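Local coordinates for protein N-terminal cyanobactin protease (Planktothrix agardhii NIES-596, PDB 4H6W) that probably acts, through the subtilisin-like protease domain seen here, as a serine endopeptidase that cuts the precursor peptide during maturation of the cyanobactin prenylagaramide, at residues V27-V32 and P93-E98; I122-G127 and V151-A156; I201-K206 and G278-L283. One frame throughout, in Å; residues are numbered along the deposited sequence.

Interaction 1 of 3, residues V27-V32 and P93-E98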
loop_
_atom_site.group_PDB
_atom_site.type_symbol
_atom_site.label_atom_id
_atom_site.label_comp_id
_atom_site.label_asym_id
_atom_site.label_seq_id
_atom_site.Cartn_x
_atom_site.Cartn_y
_atom_site.Cartn_z
ATOM N N VAL A 27 -5.189 5.831 4.990
ATOM C CA VAL A 27 -3.875 6.294 4.550
ATOM C C VAL A 27 -3.200 7.021 5.702
ATOM O O VAL A 27 -3.655 8.084 6.126
ATOM C CB VAL A 27 -3.952 7.188 3.296
ATOM C CG1 VAL A 27 -2.564 7.680 2.925
ATOM C CG2 VAL A 27 -4.596 6.441 2.122
ATOM N N LEU A 28 -2.139 6.412 6.233
ATOM C CA LEU A 28 -1.377 6.999 7.328
ATOM C C LEU A 28 -0.132 7.655 6.765
ATOM O O LEU A 28 0.841 6.984 6.397
ATOM C CB LEU A 28 -1.020 5.954 8.391
ATOM C CG LEU A 28 -2.104 5.584 9.405
ATOM C CD1 LEU A 28 -3.375 5.057 8.749
ATOM C CD2 LEU A 28 -1.552 4.569 10.383
ATOM N N ASP A 29 -0.181 8.981 6.700
ATOM C CA ASP A 29 0.798 9.763 5.970
ATOM C C ASP A 29 0.691 11.224 6.411
ATOM O O ASP A 29 0.248 11.503 7.531
ATOM C CB ASP A 29 0.516 9.635 4.477
ATOM C CG ASP A 29 1.757 9.784 3.638
ATOM O OD1 ASP A 29 2.240 8.736 3.151
ATOM O OD2 ASP A 29 2.248 10.936 3.482
ATOM N N GLY A 30 1.102 12.151 5.546
ATOM C CA GLY A 30 0.907 13.576 5.813
ATOM C C GLY A 30 -0.509 14.009 5.472
ATOM O O GLY A 30 -1.324 13.203 4.983
ATOM N N ILE A 31 -0.804 15.280 5.733
ATOM C CA ILE A 31 -2.098 15.867 5.385
ATOM C C ILE A 31 -2.348 15.908 3.863
ATOM O O ILE A 31 -1.520 16.397 3.096
ATOM C CB ILE A 31 -2.284 17.261 6.034
ATOM C CG1 ILE A 31 -2.100 17.149 7.556
ATOM C CG2 ILE A 31 -3.665 17.832 5.704
ATOM C CD1 ILE A 31 -2.155 18.469 8.295
ATOM N N VAL A 32 -3.508 15.383 3.470
ATOM C CA VAL A 32 -3.959 15.267 2.094
ATOM C C VAL A 32 -4.702 16.520 1.638
ATOM O O VAL A 32 -5.526 17.062 2.376
ATOM C CB VAL A 32 -4.907 14.060 1.985
ATOM C CG1 VAL A 32 -5.601 14.003 0.633
ATOM C CG2 VAL A 32 -4.142 12.769 2.265
ATOM N N PRO A 93 -3.310 11.410 9.530
ATOM C CA PRO A 93 -1.953 11.937 9.351
ATOM C C PRO A 93 -0.996 11.486 10.457
ATOM O O PRO A 93 -1.347 11.543 11.632
ATOM C CB PRO A 93 -2.149 13.463 9.408
ATOM C CG PRO A 93 -3.623 13.675 9.311
ATOM C CD PRO A 93 -4.233 12.466 9.958
ATOM N N VAL A 94 0.196 11.033 10.076
ATOM C CA VAL A 94 1.198 10.600 11.042
ATOM C C VAL A 94 2.438 11.484 11.040
ATOM O O VAL A 94 3.296 11.319 11.900
ATOM C CB VAL A 94 1.610 9.118 10.865
ATOM C CG1 VAL A 94 0.440 8.206 11.172
ATOM C CG2 VAL A 94 2.164 8.852 9.466
ATOM N N PHE A 95 2.556 12.397 10.074
ATOM C CA PHE A 95 3.567 13.466 10.181
ATOM C C PHE A 95 3.090 14.846 9.780
ATOM O O PHE A 95 2.194 14.981 8.953
ATOM C CB PHE A 95 4.922 13.167 9.485
ATOM C CG PHE A 95 4.912 12.043 8.479
ATOM C CD1 PHE A 95 4.218 12.145 7.287
ATOM C CD2 PHE A 95 5.679 10.896 8.708
ATOM C CE1 PHE A 95 4.240 11.097 6.364
ATOM C CE2 PHE A 95 5.713 9.851 7.787
ATOM C CZ PHE A 95 4.989 9.954 6.610
ATOM N N ALA A 96 3.684 15.866 10.411
ATOM C CA ALA A 96 3.657 17.234 9.892
ATOM C C ALA A 96 4.634 17.287 8.717
ATOM O O ALA A 96 5.514 16.427 8.589
ATOM C CB ALA A 96 4.032 18.232 10.967
ATOM N N ASP A 97 4.469 18.281 7.848
ATOM C CA ASP A 97 5.094 18.248 6.509
ATOM C C ASP A 97 6.633 18.345 6.467
ATOM O O ASP A 97 7.303 18.324 7.510
ATOM C CB ASP A 97 4.420 19.254 5.542
ATOM C CG ASP A 97 4.114 20.612 6.188
ATOM O OD1 ASP A 97 4.725 20.961 7.224
ATOM O OD2 ASP A 97 3.255 21.340 5.644
ATOM N N GLU A 98 7.168 18.418 5.245
ATOM C CA GLU A 98 8.600 18.627 4.974
ATOM C C GLU A 98 9.474 17.439 5.397
ATOM O O GLU A 98 9.866 16.633 4.543
ATOM C CB GLU A 98 9.096 19.966 5.562
ATOM C CG GLU A 98 8.638 21.194 4.773
ATOM C CD GLU A 98 8.310 22.404 5.643
ATOM O OE1 GLU A 98 8.687 22.428 6.836
ATOM O OE2 GLU A 98 7.664 23.345 5.128
HETATM O O HOH W 1 1.508 16.772 6.882
#
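F95 and V94 close over the backbone of D29 and G30, where the chain runs on from strand 24-28 toward the active site. The side chain of F95 leaves CB with CG almost eclipsing its own backbone N (chi1 17°), an unusual torsion that sets the ring beside G30. Farther along the ring, CD1 lies 3.6 Å from G30 N, and CE1 meets the carboxylate of D29 at 3.5 Å from OD2. That oxygen lies at the ring edge, near its plane, where the weakly positive ring hydrogens point; the carboxylate plane is turned 88° from the ring. At the tip, CZ rests on CB of A126. One ring face is covered by V94 CG2, 4.0 Å above its centre, while V94 CG1 packs on L28 CB at 3.9 Å; a branched valine can serve both neighbours at once. V94 N also donates to D29 O, although the placing of that oxygen is doubtful. A water bridges I31 N and F95 O, and I31 CG1 rests on P93 CB. D29, the predicted aspartate of the charge relay, accepts from G30 N at 2.7 Å on the anti side of OD2, and the same oxygen accepts from H64 ND1. An alanine here would probably leave H64 ND1 and G30 N without their acceptor and F95 CE1 without its polar neighbour. Around the contact, helix 104-116 packs on L28 and V94, helix 63-73 on V27 and D29, and R46 of strand 43-46 on I31 and P93.

Interaction 2 of 3, residues I122-G127 and V151-A156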
loop_
_atom_site.group_PDB
_atom_site.type_symbol
_atom_site.label_atom_id
_atom_site.label_comp_id
_atom_site.label_asym_id
_atom_site.label_seq_id
_atom_site.Cartn_x
_atom_site.Cartn_y
_atom_site.Cartn_z
ATOM N N ILE A 122 -4.710 -0.952 5.887
ATOM C CA ILE A 122 -3.962 0.210 6.354
ATOM C C ILE A 122 -2.694 0.361 5.529
ATOM O O ILE A 122 -1.850 -0.539 5.524
ATOM C CB ILE A 122 -3.626 0.126 7.863
ATOM C CG1 ILE A 122 -4.918 0.189 8.697
ATOM C CG2 ILE A 122 -2.666 1.246 8.260
ATOM C CD1 ILE A 122 -4.729 -0.153 10.160
ATOM N N ASN A 123 -2.583 1.505 4.851
ATOM C CA ASN A 123 -1.427 1.848 4.026
ATOM C C ASN A 123 -0.391 2.737 4.717
ATOM O O ASN A 123 -0.703 3.849 5.133
ATOM C CB ASN A 123 -1.883 2.528 2.729
ATOM C CG ASN A 123 -0.721 2.859 1.815
ATOM O OD1 ASN A 123 -0.020 3.863 2.005
ATOM N ND2 ASN A 123 -0.496 2.011 0.830
ATOM N N VAL A 124 0.848 2.271 4.798
ATOM C CA VAL A 124 1.914 3.042 5.446
ATOM C C VAL A 124 3.078 3.209 4.479
ATOM O O VAL A 124 3.933 2.334 4.366
ATOM C CB VAL A 124 2.416 2.387 6.774
ATOM C CG1 VAL A 124 3.311 3.344 7.543
ATOM C CG2 VAL A 124 1.262 1.971 7.663
ATOM N N SER A 125 3.106 4.337 3.783
ATOM C CA SER A 125 4.143 4.626 2.790
ATOM C C SER A 125 5.374 5.250 3.435
ATOM O O SER A 125 6.037 6.090 2.862
ATOM C CB SER A 125 3.585 5.526 1.690
ATOM O OG SER A 125 2.588 4.826 0.983
ATOM N N ALA A 126 5.670 4.813 4.642
ATOM C CA ALA A 126 6.792 5.305 5.413
ATOM C C ALA A 126 7.264 4.164 6.293
ATOM O O ALA A 126 6.643 3.091 6.359
ATOM C CB ALA A 126 6.358 6.479 6.280
ATOM N N GLY A 127 8.365 4.398 6.975
ATOM C CA GLY A 127 8.845 3.465 7.953
ATOM C C GLY A 127 9.981 4.126 8.672
ATOM O O GLY A 127 10.346 5.248 8.360
ATOM N N VAL A 151 -7.453 -6.864 9.985
ATOM C CA VAL A 151 -7.099 -5.682 9.198
ATOM C C VAL A 151 -5.725 -5.934 8.607
ATOM O O VAL A 151 -4.818 -6.332 9.327
ATOM C CB VAL A 151 -7.036 -4.411 10.073
ATOM C CG1 VAL A 151 -6.634 -3.197 9.256
ATOM C CG2 VAL A 151 -8.365 -4.177 10.766
ATOM N N LEU A 152 -5.579 -5.707 7.299
ATOM C CA LEU A 152 -4.279 -5.864 6.620
ATOM C C LEU A 152 -3.440 -4.582 6.592
ATOM O O LEU A 152 -3.852 -3.574 6.025
ATOM C CB LEU A 152 -4.477 -6.365 5.193
ATOM C CG LEU A 152 -3.239 -6.568 4.307
ATOM C CD1 LEU A 152 -2.239 -7.564 4.906
ATOM C CD2 LEU A 152 -3.714 -7.005 2.928
ATOM N N LEU A 153 -2.266 -4.628 7.209
ATOM C CA LEU A 153 -1.343 -3.503 7.168
ATOM C C LEU A 153 -0.308 -3.733 6.066
ATOM O O LEU A 153 0.332 -4.795 6.015
ATOM C CB LEU A 153 -0.661 -3.293 8.525
ATOM C CG LEU A 153 -0.062 -1.887 8.635
ATOM C CD1 LEU A 153 -0.366 -1.242 9.971
ATOM C CD2 LEU A 153 1.422 -1.883 8.333
ATOM N N ILE A 154 -0.149 -2.728 5.204
ATOM C CA ILE A 154 0.694 -2.808 4.015
ATOM C C ILE A 154 1.684 -1.651 4.077
ATOM O O ILE A 154 1.288 -0.487 4.137
ATOM C CB ILE A 154 -0.170 -2.706 2.728
ATOM C CG1 ILE A 154 -1.246 -3.808 2.726
ATOM C CG2 ILE A 154 0.682 -2.756 1.457
ATOM C CD1 ILE A 154 -2.182 -3.757 1.533
ATOM N N ALA A 155 2.972 -1.955 4.064
ATOM C CA ALA A 155 3.957 -0.917 4.288
ATOM C C ALA A 155 5.142 -1.004 3.347
ATOM O O ALA A 155 5.555 -2.114 2.940
ATOM C CB ALA A 155 4.431 -0.953 5.727
ATOM N N ALA A 156 5.692 0.173 3.035
ATOM C CA ALA A 156 6.910 0.326 2.234
ATOM C C ALA A 156 8.159 -0.298 2.866
ATOM O O ALA A 156 8.439 -0.091 4.043
ATOM C CB ALA A 156 7.157 1.803 1.963
HETATM O O HOH W 2 7.701 0.344 6.779
#
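The flat groups here are the peptide units joining I122 and V124 to L152, I154 and A156, together with the carboxamide of N123. The peptides meet through their N-H and C=O groups, while side chains clothe the two faces of the sheet: I122, V124, L153 and A155 on one, N123 and I154 on the other. I122 O receives I154 N at 2.8 Å, and I154 O in turn receives V124 N. The ladder is completed by I122 N to L152 O and by A156 N to V124 O at 3.1 Å, the two strands running parallel with axes 4.8 Å apart. On the apolar face, I122 divides its branches: CG2 touches L153 CD1 at 3.8 Å, whereas CG1, anti to the carbonyl carbon (chi1 -66°), carries CD1 to V151 CG1 at 3.7 Å. L153 CD2 reaches along to V124 CG2. A155 sets its CB 4.0 Å from V124 CB; its small size suits a place also met by A169 of a loop. Helix 104-116 packs on this face through I111, which meets both I122 and L153. On the other face N123 extends with CG anti to its backbone N (chi1 -178°), and its ND2 donates to S231 OG of helix 223-243, which gives this buried N-H donor a partner. Past strand 121-124, a water donates to both A126 O and A156 O. S125 O is hydrogen-bonded to S224 OG, the predicted nucleophile. Apolar side chains and paired amides thus fill the centre of the sheet, and the chain leaving strand 121-124 comes directly to the predicted triad, S125 touching D29 and H64; the segment from S125 to G127 probably lines the S1 pocket, as in subtilisins.

Interaction 3 of 3, residues I201-K206 and G278-L283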
loop_
_atom_site.group_PDB
_atom_site.type_symbol
_atom_site.label_atom_id
_atom_site.label_comp_id
_atom_site.label_asym_id
_atom_site.label_seq_id
_atom_site.Cartn_x
_atom_site.Cartn_y
_atom_site.Cartn_z
ATOM N N ILE A 201 6.360 -8.171 -1.623
ATOM C CA ILE A 201 6.282 -8.252 -3.076
ATOM C C ILE A 201 6.770 -6.950 -3.711
ATOM O O ILE A 201 6.810 -5.900 -3.060
ATOM C CB ILE A 201 4.847 -8.549 -3.588
ATOM C CG1 ILE A 201 3.858 -7.464 -3.152
ATOM C CG2 ILE A 201 4.379 -9.922 -3.150
ATOM C CD1 ILE A 201 2.444 -7.714 -3.641
ATOM N N LEU A 202 7.133 -7.023 -4.990
ATOM C CA LEU A 202 7.439 -5.830 -5.775
ATOM C C LEU A 202 6.213 -5.341 -6.522
ATOM O O LEU A 202 5.524 -6.131 -7.170
ATOM C CB LEU A 202 8.560 -6.102 -6.778
ATOM C CG LEU A 202 9.941 -6.420 -6.201
ATOM C CD1 LEU A 202 10.932 -6.655 -7.334
ATOM C CD2 LEU A 202 10.419 -5.312 -5.262
ATOM N N ALA A 203 5.957 -4.037 -6.418
ATOM C CA ALA A 203 4.938 -3.346 -7.225
ATOM C C ALA A 203 5.545 -2.118 -7.932
ATOM O O ALA A 203 6.587 -1.594 -7.496
ATOM C CB ALA A 203 3.775 -2.930 -6.351
ATOM N N PRO A 204 4.904 -1.646 -9.026
ATOM C CA PRO A 204 5.474 -0.502 -9.757
ATOM C C PRO A 204 5.787 0.662 -8.830
ATOM O O PRO A 204 4.936 1.073 -8.033
ATOM C CB PRO A 204 4.356 -0.129 -10.736
ATOM C CG PRO A 204 3.672 -1.433 -11.004
ATOM C CD PRO A 204 3.667 -2.142 -9.671
ATOM N N GLY A 205 7.000 1.186 -8.928
ATOM C CA GLY A 205 7.427 2.262 -8.042
ATOM C C GLY A 205 8.354 3.273 -8.690
ATOM O O GLY A 205 9.044 4.039 -8.002
ATOM N N LYS A 206 8.350 3.283 -10.017
ATOM C CA LYS A 206 9.140 4.220 -10.791
ATOM C C LYS A 206 8.191 5.158 -11.544
ATOM O O LYS A 206 7.318 4.699 -12.290
ATOM C CB LYS A 206 10.014 3.438 -11.770
ATOM C CG LYS A 206 11.134 4.221 -12.419
ATOM C CD LYS A 206 12.425 4.089 -11.629
ATOM C CE LYS A 206 13.623 4.393 -12.516
ATOM N NZ LYS A 206 14.873 4.372 -11.708
ATOM N N GLY A 278 8.565 -11.847 -4.882
ATOM C CA GLY A 278 8.307 -11.699 -6.311
ATOM C C GLY A 278 7.512 -10.472 -6.720
ATOM O O GLY A 278 7.337 -9.543 -5.927
ATOM N N LYS A 279 7.023 -10.488 -7.963
ATOM C CA LYS A 279 6.321 -9.359 -8.579
ATOM C C LYS A 279 4.819 -9.471 -8.447
ATOM O O LYS A 279 4.256 -10.550 -8.636
ATOM C CB LYS A 279 6.668 -9.251 -10.062
ATOM C CG LYS A 279 8.145 -9.031 -10.350
ATOM C CD LYS A 279 8.404 -8.854 -11.837
ATOM C CE LYS A 279 8.772 -10.157 -12.519
ATOM N NZ LYS A 279 9.240 -9.881 -13.906
ATOM N N LEU A 280 4.178 -8.346 -8.133
ATOM C CA LEU A 280 2.724 -8.251 -8.100
ATOM C C LEU A 280 2.097 -8.835 -9.360
ATOM O O LEU A 280 2.477 -8.465 -10.477
ATOM C CB LEU A 280 2.295 -6.791 -7.951
ATOM C CG LEU A 280 0.818 -6.463 -8.182
ATOM C CD1 LEU A 280 -0.047 -6.985 -7.042
ATOM C CD2 LEU A 280 0.658 -4.957 -8.354
ATOM N N ASN A 281 1.142 -9.741 -9.168
ATOM C CA ASN A 281 0.513 -10.457 -10.271
ATOM C C ASN A 281 -0.968 -10.572 -10.001
ATOM O O ASN A 281 -1.422 -11.513 -9.344
ATOM C CB ASN A 281 1.146 -11.847 -10.441
ATOM C CG ASN A 281 0.647 -12.593 -11.677
ATOM O OD1 ASN A 281 -0.508 -12.463 -12.109
ATOM N ND2 ASN A 281 1.523 -13.393 -12.248
ATOM N N ILE A 282 -1.712 -9.607 -10.529
ATOM C CA ILE A 282 -3.133 -9.438 -10.220
ATOM C C ILE A 282 -3.987 -10.646 -10.634
ATOM O O ILE A 282 -4.816 -11.136 -9.841
ATOM C CB ILE A 282 -3.688 -8.140 -10.856
ATOM C CG1 ILE A 282 -2.930 -6.907 -10.325
ATOM C CG2 ILE A 282 -5.193 -8.017 -10.633
ATOM C CD1 ILE A 282 -3.447 -5.586 -10.876
ATOM N N LEU A 283 -3.782 -11.125 -11.862
ATOM C CA LEU A 283 -4.610 -12.209 -12.422
ATOM C C LEU A 283 -4.495 -13.478 -11.595
ATOM O O LEU A 283 -5.501 -14.101 -11.247
ATOM C CB LEU A 283 -4.256 -12.478 -13.885
ATOM C CG LEU A 283 -4.710 -11.352 -14.808
ATOM C CD1 LEU A 283 -4.382 -11.659 -16.265
ATOM C CD2 LEU A 283 -6.205 -11.098 -14.616
#
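L202 is gripped at both its backbone polar atoms by the segment G278-L283. Its N donates to G278 O at 2.7 Å, and its O accepts from L280 N at 2.8 Å. The two bonds flank K279 and make a single beta bridge on strand 200-204, an outermost strand of the parallel sheet, whose other side is paired with strand 175-180. G278 suits its place because its backbone angles would jam a side chain against the preceding carbonyl. G278 O is also packed about by carbon: I201 CB lies 3.6 Å away and L202 CB 3.7 Å. Outward from the bonds, L280 does most of the apolar work. Its CB lies 3.4 Å from L202 O, and CG, anti to the backbone N (chi1 168°), brings its two methyls to the side chains of I201, A203 and P204. CD2 rests on A203 CB at 4.2 Å and on the CD of P204, while CD1 meets I201 CD1 tip to tip at 4.3 Å; all three touches are light. A203 is small and touches A226 and V230 of helix 223-243 as well as L280. K279 CB is directed away from the strand, and NZ makes a weak hydrogen bond to G184 O and a long, weak ion pair with D268. Past L280 comes helix 282-289, where N281 is the N-cap and its OD1 accepts from D284 N; its short polar side chain suits that post. In chemical terms, the N-H and C=O of L202, on an edge strand with no further strand beside it in this chain, are both paired by G278 and L280, and the chain then enters the helix.

In the fold
From the N terminus, interaction 1 closes the first loop, bringing the ends of strands 24-28 and 88-91 together after an excursion through strand 43-46 and helix 63-73. Interaction 2 closes a shorter one, a beta-alpha-beta crossover through helix 137-148 that pairs neighbouring strands. Interaction 3 spans 71 residues, including helices 223-243 and 250-259, and brings the C-terminal segment to the sheet's last strand. The three follow in series; none nests or crosses. Interactions 1 and 2 touch, since strands 24-28 and 121-124 are neighbours in the sheet, while interaction 3 stands apart, its centre about 15 Å from that of interaction 2. All three reach the one parallel sheet.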